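Local coordinates for uncharacterized protein UL16 (Human herpesvirus 5 strain ad169, PDB 2WY3) that helps the virus escape host immunity by blocking binding of KLRK1 to its ligands ULBP1 and ULBP2 and by sequestering KLRK1 ligands inside the cell, at residues B[32-37]-B[128-133]; B[47-52]-B[114-119]; B[81-86]-B[99-104]. One frame throughout, in Å; residues are numbered along the deposited sequence.

Contact 1 of 3, residues B[32-37]-B[128-133]; sequences GMCISI and LYVRLG
C34 SG stands anti to its backbone N (chi1 177°), and V130 holds CG1 anti to N (chi1 170°) with CG2 beside N, which turns both valine methyls toward the 32-37 segment. CG2 meets C34 SG at 3.9 Å, while CG1 packs against C34 CB. The same fork lies against the carbonyl of M33, with V130 CG1 3.8 Å from M33 O; this oxygen is buried and finds no polar partner in the model. Two residues earlier on that strand, L128 CD2 sits 3.7 Å from I35 O and 3.8 Å from S36 CB. The strands run antiparallel at 170°, but their axes stay 8.0 Å apart, so here they are joined by side chains from facing layers. At the end of the segments the backbones close in. G32 N donates a nearly straight bond of 2.9 Å to R131 O, and, with no side chain in the way, G32 CA comes within 3.2 Å of G133 O. R131 folds back beside this junction, its NH1 donating to V130 O from above the carbonyl plane. C34 and S36 pair through their backbones with R102 and T100 in one sheet, whereas L128 pairs with Y112 in the other. I35 O also accepts a hydrogen bond from a polar side chain of the chain of another protein. Side chains of two facing sheets meeting in the interior is the packing of a beta sandwich, here consistent with the immunoglobulin-like fold of the E-set clan.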
loop_
_atom_site.group_PDB
_atom_site.type_symbol
_atom_site.label_atom_id
_atom_site.label_comp_id
_atom_site.label_asym_id
_atom_site.label_seq_id
_atom_site.Cartn_x
_atom_site.Cartn_y
_atom_site.Cartn_z
ATOM N N GLY B 32 10.232 -5.457 14.336
ATOM C CA GLY B 32 10.821 -6.238 13.256
ATOM C C GLY B 32 10.372 -5.785 11.878
ATOM O O GLY B 32 10.700 -6.402 10.867
ATOM N N MET B 33 9.606 -4.704 11.834
ATOM C CA MET B 33 9.105 -4.185 10.562
ATOM C C MET B 33 9.103 -2.657 10.593
ATOM O O MET B 33 8.788 -2.045 11.621
ATOM C CB MET B 33 7.691 -4.737 10.266
ATOM C CG MET B 33 6.936 -4.016 9.136
ATOM S SD MET B 33 5.338 -4.793 8.700
ATOM C CE MET B 33 5.926 -6.309 8.002
ATOM N N CYS B 34 9.488 -2.038 9.479
ATOM C CA CYS B 34 9.379 -0.586 9.364
ATOM C C CYS B 34 8.606 -0.254 8.098
ATOM O O CYS B 34 9.198 -0.065 7.034
ATOM C CB CYS B 34 10.750 0.092 9.313
ATOM S SG CYS B 34 10.610 1.899 9.084
ATOM N N ILE B 35 7.286 -0.227 8.221
ATOM C CA ILE B 35 6.420 0.207 7.134
ATOM C C ILE B 35 5.426 1.216 7.700
ATOM O O ILE B 35 4.553 0.868 8.498
ATOM C CB ILE B 35 5.638 -0.974 6.531
ATOM C CG1 ILE B 35 6.611 -1.980 5.910
ATOM C CG2 ILE B 35 4.626 -0.471 5.486
ATOM C CD1 ILE B 35 5.920 -3.218 5.332
ATOM N N SER B 36 5.595 2.467 7.289
ATOM C CA SER B 36 4.698 3.547 7.647
ATOM C C SER B 36 3.976 3.999 6.390
ATOM O O SER B 36 4.609 4.240 5.356
ATOM C CB SER B 36 5.524 4.692 8.251
ATOM O OG SER B 36 4.939 5.960 8.029
ATOM N N ILE B 37 2.652 4.064 6.465
ATOM C CA ILE B 37 1.835 4.501 5.338
ATOM C C ILE B 37 0.865 5.568 5.845
ATOM O O ILE B 37 -0.151 5.249 6.461
ATOM C CB ILE B 37 1.039 3.334 4.728
ATOM C CG1 ILE B 37 1.993 2.179 4.384
ATOM C CG2 ILE B 37 0.267 3.819 3.495
ATOM C CD1 ILE B 37 1.307 0.849 4.017
ATOM N N LEU B 128 4.751 6.274 14.223
ATOM C CA LEU B 128 5.071 4.855 14.270
ATOM C C LEU B 128 6.391 4.674 15.001
ATOM O O LEU B 128 7.394 5.285 14.630
ATOM C CB LEU B 128 5.194 4.285 12.853
ATOM C CG LEU B 128 5.833 2.898 12.797
ATOM C CD1 LEU B 128 4.863 1.859 13.401
ATOM C CD2 LEU B 128 6.235 2.543 11.355
ATOM N N TYR B 129 6.379 3.856 16.050
ATOM C CA TYR B 129 7.623 3.437 16.685
ATOM C C TYR B 129 8.077 2.124 16.057
ATOM O O TYR B 129 7.271 1.213 15.863
ATOM C CB TYR B 129 7.408 3.229 18.180
ATOM C CG TYR B 129 7.285 4.514 18.972
ATOM C CD1 TYR B 129 8.419 5.222 19.359
ATOM C CD2 TYR B 129 6.038 4.995 19.361
ATOM C CE1 TYR B 129 8.311 6.384 20.112
ATOM C CE2 TYR B 129 5.919 6.174 20.119
ATOM C CZ TYR B 129 7.066 6.853 20.481
ATOM O OH TYR B 129 6.981 8.014 21.215
ATOM N N VAL B 130 9.372 2.035 15.759
ATOM C CA VAL B 130 9.972 0.844 15.151
ATOM C C VAL B 130 11.022 0.274 16.096
ATOM O O VAL B 130 11.889 1.006 16.580
ATOM C CB VAL B 130 10.629 1.197 13.814
ATOM C CG1 VAL B 130 11.457 0.024 13.284
ATOM C CG2 VAL B 130 9.551 1.650 12.802
ATOM N N ARG B 131 10.923 -1.025 16.366
ATOM C CA ARG B 131 11.836 -1.705 17.281
ATOM C C ARG B 131 12.374 -2.946 16.593
ATOM O O ARG B 131 11.771 -3.430 15.658
ATOM C CB ARG B 131 11.088 -2.100 18.550
ATOM C CG ARG B 131 10.563 -0.896 19.320
ATOM C CD ARG B 131 11.755 -0.128 19.910
ATOM N NE ARG B 131 11.317 0.963 20.787
ATOM C CZ ARG B 131 11.232 2.239 20.424
ATOM N NH1 ARG B 131 11.546 2.620 19.180
ATOM N NH2 ARG B 131 10.816 3.142 21.306
ATOM N N LEU B 132 13.516 -3.452 17.051
ATOM C CA LEU B 132 14.035 -4.698 16.512
ATOM C C LEU B 132 13.091 -5.831 16.891
ATOM O O LEU B 132 12.296 -5.699 17.823
ATOM C CB LEU B 132 15.434 -4.973 17.066
ATOM C CG LEU B 132 16.514 -3.927 16.780
ATOM C CD1 LEU B 132 17.837 -4.358 17.410
ATOM C CD2 LEU B 132 16.682 -3.727 15.284
ATOM N N GLY B 133 13.160 -6.937 16.158
ATOM C CA GLY B 133 12.392 -8.112 16.511
ATOM C C GLY B 133 12.153 -9.043 15.342
ATOM O O GLY B 133 12.517 -8.743 14.205
#

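Contact 2 of 3, residues B[47-52]-B[114-119]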
loop_
_atom_site.group_PDB
_atom_site.type_symbol
_atom_site.label_atom_id
_atom_site.label_comp_id
_atom_site.label_asym_id
_atom_site.label_seq_id
_atom_site.Cartn_x
_atom_site.Cartn_y
_atom_site.Cartn_z
ATOM N N GLU B 47 1.501 22.182 -1.278
ATOM C CA GLU B 47 1.647 21.772 0.115
ATOM C C GLU B 47 2.843 20.853 0.349
ATOM O O GLU B 47 2.981 19.802 -0.292
ATOM C CB GLU B 47 0.374 21.105 0.644
ATOM C CG GLU B 47 0.437 20.867 2.160
ATOM C CD GLU B 47 -0.836 20.258 2.719
ATOM O OE1 GLU B 47 -1.771 20.019 1.930
ATOM O OE2 GLU B 47 -0.890 20.014 3.948
ATOM N N ILE B 48 3.694 21.252 1.285
ATOM C CA ILE B 48 4.813 20.434 1.707
ATOM C C ILE B 48 4.411 19.582 2.895
ATOM O O ILE B 48 4.003 20.106 3.945
ATOM C CB ILE B 48 6.033 21.302 2.079
ATOM C CG1 ILE B 48 6.443 22.144 0.868
ATOM C CG2 ILE B 48 7.164 20.421 2.571
ATOM C CD1 ILE B 48 7.443 23.247 1.187
ATOM N N ILE B 49 4.497 18.266 2.709
ATOM C CA ILE B 49 4.254 17.304 3.776
ATOM C C ILE B 49 5.495 16.409 3.899
ATOM O O ILE B 49 6.406 16.491 3.074
ATOM C CB ILE B 49 2.987 16.473 3.492
ATOM C CG1 ILE B 49 3.058 15.812 2.104
ATOM C CG2 ILE B 49 1.756 17.372 3.565
ATOM C CD1 ILE B 49 1.903 14.850 1.845
ATOM N N GLY B 50 5.570 15.577 4.926
ATOM C CA GLY B 50 6.758 14.755 5.050
ATOM C C GLY B 50 6.805 13.907 6.291
ATOM O O GLY B 50 5.846 13.862 7.073
ATOM N N VAL B 51 7.955 13.276 6.498
ATOM C CA VAL B 51 8.115 12.313 7.579
ATOM C C VAL B 51 9.429 12.580 8.310
ATOM O O VAL B 51 10.484 12.652 7.686
ATOM C CB VAL B 51 8.144 10.866 7.041
ATOM C CG1 VAL B 51 8.207 9.884 8.188
ATOM C CG2 VAL B 51 6.912 10.587 6.168
ATOM N N ALA B 52 9.342 12.741 9.629
ATOM C CA ALA B 52 10.520 12.905 10.472
ATOM C C ALA B 52 10.885 11.573 11.113
ATOM O O ALA B 52 10.005 10.837 11.562
ATOM C CB ALA B 52 10.241 13.950 11.568
ATOM N N CYS B 114 4.613 11.348 10.793
ATOM C CA CYS B 114 4.079 11.924 9.557
ATOM C C CYS B 114 3.511 13.292 9.855
ATOM O O CYS B 114 2.605 13.431 10.677
ATOM C CB CYS B 114 3.003 11.033 8.962
ATOM S SG CYS B 114 3.764 9.502 8.330
ATOM N N LEU B 115 4.042 14.301 9.162
ATOM C CA LEU B 115 3.858 15.689 9.541
ATOM C C LEU B 115 2.907 16.390 8.607
ATOM O O LEU B 115 2.856 16.070 7.424
ATOM C CB LEU B 115 5.195 16.438 9.448
ATOM C CG LEU B 115 6.375 15.865 10.236
ATOM C CD1 LEU B 115 7.593 16.782 10.066
ATOM C CD2 LEU B 115 6.002 15.723 11.699
ATOM N N ARG B 116 2.176 17.356 9.151
ATOM C CA ARG B 116 1.366 18.277 8.351
ATOM C C ARG B 116 1.216 19.591 9.087
ATOM O O ARG B 116 1.097 19.616 10.308
ATOM C CB ARG B 116 -0.036 17.715 8.092
ATOM C CG ARG B 116 -0.734 18.390 6.900
ATOM C CD ARG B 116 -2.041 17.701 6.518
ATOM N NE ARG B 116 -2.467 18.167 5.190
ATOM C CZ ARG B 116 -3.473 17.650 4.498
ATOM N NH1 ARG B 116 -4.182 16.643 5.001
ATOM N NH2 ARG B 116 -3.769 18.144 3.306
ATOM N N CYS B 117 1.145 20.676 8.328
ATOM C CA CYS B 117 0.918 21.994 8.903
ATOM C C CYS B 117 -0.571 22.332 8.872
ATOM O O CYS B 117 -1.202 22.250 7.824
ATOM C CB CYS B 117 1.714 23.033 8.117
ATOM S SG CYS B 117 1.659 24.695 8.800
ATOM N N GLU B 118 -1.131 22.704 10.016
ATOM C CA GLU B 118 -2.525 23.121 10.060
ATOM C C GLU B 118 -2.612 24.426 10.846
ATOM O O GLU B 118 -2.082 24.530 11.955
ATOM C CB GLU B 118 -3.404 22.043 10.698
ATOM C CG GLU B 118 -4.847 22.501 10.911
ATOM C CD GLU B 118 -5.636 21.603 11.855
ATOM O OE1 GLU B 118 -5.212 20.452 12.096
ATOM O OE2 GLU B 118 -6.690 22.052 12.356
ATOM N N ASN B 119 -3.258 25.429 10.263
ATOM C CA ASN B 119 -3.357 26.731 10.908
ATOM C C ASN B 119 -1.994 27.222 11.374
ATOM O O ASN B 119 -1.884 27.842 12.431
ATOM C CB ASN B 119 -4.302 26.670 12.113
ATOM C CG ASN B 119 -5.711 26.268 11.735
ATOM O OD1 ASN B 119 -6.061 26.223 10.553
ATOM N ND2 ASN B 119 -6.535 25.971 12.743
HETATM O O HOH W 1 1.461 20.439 5.462
#
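The salt bridge between E47 and R116 extends a short antiparallel pairing of neighbouring strands, 49-55 and 110-118, inside the six-stranded sheet. R116 grips the carboxylate side-on with two nitrogens. NE reaches E47 OE2 at 2.7 Å and NH2 reaches OE1 at 3.1 Å, both oxygens being met on their syn sides and both lying close to the guanidinium plane. The two flat groups are only 26° apart, nearly coplanar, although the side chains themselves cross at about a right angle. E47 puts CG anti to its N (chi1 -171°) and stays extended beyond it, carrying the acid across to the arginine. The rotation of the guanidinium is further fixed by a bond from NH2 to E41 O. One water bridges the two segments: it lies 2.8 Å from E47 OE2, also binds I48 O, and accepts from C117 N at 2.9 Å. Where the strands do pair, L115 N donates to G50 O at 2.8 Å. The reciprocal link is not made: G50 N, buried without a partner, lies 3.7 Å from L115 O, which instead accepts from Y40 OH. Beyond this hydrogen-bonded pair comes the non-hydrogen-bonded pair V51 and C114, where V51 CG2 rests 4.0 Å from C114 SG. On the other face L115 CD1 touches A52 CB at 4.2 Å, amid L14, L19 and L64. W65 of the neighbouring strand 62-68 packs on V51. C114 is disulfide-bonded to C38 of the opposing sheet. A disulfide joining strands of the two facing sheets is a familiar feature of immunoglobulin-like sandwiches.

Contact 3 of 3, residues B[81-86]-B[99-104]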
loop_
_atom_site.group_PDB
_atom_site.type_symbol
_atom_site.label_atom_id
_atom_site.label_comp_id
_atom_site.label_asym_id
_atom_site.label_seq_id
_atom_site.Cartn_x
_atom_site.Cartn_y
_atom_site.Cartn_z
ATOM N N THR B 81 19.062 2.146 3.524
ATOM C CA THR B 81 18.122 1.186 4.098
ATOM C C THR B 81 16.710 1.328 3.533
ATOM O O THR B 81 15.815 0.553 3.891
ATOM C CB THR B 81 18.018 1.348 5.621
ATOM O OG1 THR B 81 17.514 2.655 5.919
ATOM C CG2 THR B 81 19.375 1.162 6.270
ATOM N N ASN B 82 16.504 2.304 2.655
ATOM C CA ASN B 82 15.168 2.546 2.098
ATOM C C ASN B 82 14.712 1.482 1.097
ATOM O O ASN B 82 15.431 1.160 0.164
ATOM C CB ASN B 82 15.107 3.897 1.381
ATOM C CG ASN B 82 15.051 5.079 2.333
ATOM O OD1 ASN B 82 15.011 4.921 3.557
ATOM N ND2 ASN B 82 15.055 6.276 1.765
ATOM N N ILE B 83 13.496 0.982 1.282
ATOM C CA ILE B 83 12.848 0.101 0.310
ATOM C C ILE B 83 11.872 0.948 -0.507
ATOM O O ILE B 83 11.748 0.796 -1.735
ATOM C CB ILE B 83 12.078 -1.020 1.034
ATOM C CG1 ILE B 83 13.071 -1.929 1.772
ATOM C CG2 ILE B 83 11.208 -1.821 0.041
ATOM C CD1 ILE B 83 12.449 -2.826 2.816
ATOM N N LEU B 84 11.172 1.834 0.195
ATOM C CA LEU B 84 10.257 2.777 -0.427
ATOM C C LEU B 84 10.231 4.062 0.390
ATOM O O LEU B 84 10.136 4.029 1.622
ATOM C CB LEU B 84 8.852 2.195 -0.501
ATOM C CG LEU B 84 7.754 3.031 -1.180
ATOM C CD1 LEU B 84 8.166 3.456 -2.589
ATOM C CD2 LEU B 84 6.474 2.207 -1.237
ATOM N N GLN B 85 10.305 5.192 -0.303
ATOM C CA GLN B 85 10.288 6.492 0.359
ATOM C C GLN B 85 9.698 7.515 -0.613
ATOM O O GLN B 85 10.414 8.355 -1.176
ATOM C CB GLN B 85 11.715 6.887 0.763
ATOM C CG GLN B 85 11.808 8.153 1.640
ATOM C CD GLN B 85 12.952 9.064 1.189
ATOM O OE1 GLN B 85 14.015 9.104 1.812
ATOM N NE2 GLN B 85 12.731 9.794 0.090
ATOM N N ASP B 86 8.387 7.438 -0.812
ATOM C CA ASP B 86 7.737 8.213 -1.858
ATOM C C ASP B 86 6.250 8.295 -1.567
ATOM O O ASP B 86 5.732 7.577 -0.707
ATOM C CB ASP B 86 7.965 7.496 -3.199
ATOM C CG ASP B 86 7.766 8.399 -4.409
ATOM O OD1 ASP B 86 7.497 9.611 -4.261
ATOM O OD2 ASP B 86 7.895 7.874 -5.531
ATOM N N TYR B 99 4.587 6.741 1.764
ATOM C CA TYR B 99 5.092 5.423 2.138
ATOM C C TYR B 99 6.532 5.510 2.576
ATOM O O TYR B 99 7.370 6.033 1.845
ATOM C CB TYR B 99 5.041 4.468 0.937
ATOM C CG TYR B 99 3.668 3.982 0.586
ATOM C CD1 TYR B 99 3.263 2.693 0.922
ATOM C CD2 TYR B 99 2.769 4.806 -0.085
ATOM C CE1 TYR B 99 2.004 2.233 0.595
ATOM C CE2 TYR B 99 1.497 4.351 -0.411
ATOM C CZ TYR B 99 1.127 3.059 -0.064
ATOM O OH TYR B 99 -0.130 2.596 -0.370
ATOM N N THR B 100 6.819 4.996 3.766
ATOM C CA THR B 100 8.190 4.854 4.230
ATOM C C THR B 100 8.406 3.403 4.643
ATOM O O THR B 100 7.885 2.961 5.667
ATOM C CB THR B 100 8.477 5.770 5.443
ATOM O OG1 THR B 100 8.098 7.124 5.126
ATOM C CG2 THR B 100 9.967 5.715 5.811
ATOM N N SER B 101 9.156 2.665 3.834
ATOM C CA SER B 101 9.487 1.276 4.143
ATOM C C SER B 101 11.000 1.144 4.151
ATOM O O SER B 101 11.667 1.565 3.214
ATOM C CB SER B 101 8.865 0.335 3.097
ATOM O OG SER B 101 9.251 -1.012 3.317
ATOM N N ARG B 102 11.543 0.562 5.214
ATOM C CA ARG B 102 12.984 0.448 5.356
ATOM C C ARG B 102 13.333 -0.879 5.984
ATOM O O ARG B 102 12.518 -1.464 6.701
ATOM C CB ARG B 102 13.511 1.558 6.279
ATOM C CG ARG B 102 12.885 2.919 6.055
ATOM C CD ARG B 102 13.522 3.956 6.979
ATOM N NE ARG B 102 14.734 4.531 6.406
ATOM C CZ ARG B 102 15.576 5.330 7.057
ATOM N NH1 ARG B 102 15.370 5.633 8.336
ATOM N NH2 ARG B 102 16.641 5.815 6.431
ATOM N N MET B 103 14.555 -1.338 5.739
ATOM C CA MET B 103 15.098 -2.462 6.482
ATOM C C MET B 103 15.209 -2.047 7.941
ATOM O O MET B 103 15.573 -0.910 8.242
ATOM C CB MET B 103 16.471 -2.864 5.932
ATOM C CG MET B 103 16.413 -3.283 4.470
ATOM S SD MET B 103 18.018 -3.829 3.849
ATOM C CE MET B 103 19.007 -2.373 4.129
ATOM N N VAL B 104 14.875 -2.964 8.841
ATOM C CA VAL B 104 14.936 -2.692 10.270
ATOM C C VAL B 104 16.310 -3.071 10.824
ATOM O O VAL B 104 16.725 -4.232 10.765
ATOM C CB VAL B 104 13.830 -3.441 11.039
ATOM C CG1 VAL B 104 13.935 -3.162 12.532
ATOM C CG2 VAL B 104 12.458 -3.020 10.519
#
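R102 bends its chain to reach N82: chi3 of 86° turns NE toward the amide, and NE donates to N82 OD1 at 2.9 Å, the donor lying nearly in line with the C=O. The two side chains run side by side, pointing the same way, with amide and guanidinium planes 58° apart. T81 OG1 sits over one face of the guanidinium, 3.5 Å from R102 CZ, too poorly angled to bond. R102 NH1 bonds Y112 OH, and F53 makes a cation-pi contact with the same group. N82 ND2 gives a weak bond to Q85 OE1, which also accepts from F76 N, while Q85 NE2 is held by N75. The hairpin of strands 82-89 and 95-102 carries a classic beta bulge here: I83 N (2.7 Å) and L84 N (3.1 Å) both donate to S101 O from the same face of its plane. In the bulge I83 points toward the partner strand, with its CB 3.6 Å from S101 OG and its CD1 4.3 Å from M103 CG. M103, bent at chi3, brings CE against T81 CA at 3.7 Å. L84 holds CG anti to N (chi1 -178°), and its CD2 presses tightly on Y99 CB at 3.4 Å. Y99 OH bonds an acidic side chain of another protein's chain; D86 is hydrogen-bonded through OD2 to a polar side chain of that chain and salt-bridged through OD1 to a basic one.

How the contacts relate
Contacts 1 and 2 are buried, on opposite sides of the chain's centre, whereas contact 3 is partly exposed; contacts 1 and 3 both touch the chain of another protein, contact 2 does not. Contacts 1 and 3 share a sheet in which strand 95-102 lies between 34-41 and 82-89; its T100 N is 2.8 Å from S36 O, a probable hydrogen bond. Contact 2 belongs to the other sheet, which contact 1 also reaches through strand 121-131, the neighbour of 110-118; S36 OG of the first sheet packs against C114 SG of the second. The chemistry follows place: mostly apolar branches between layers in contact 1, a charged pair and water at a strand end in contact 2, and dense backbone bonding in the hairpin of contact 3.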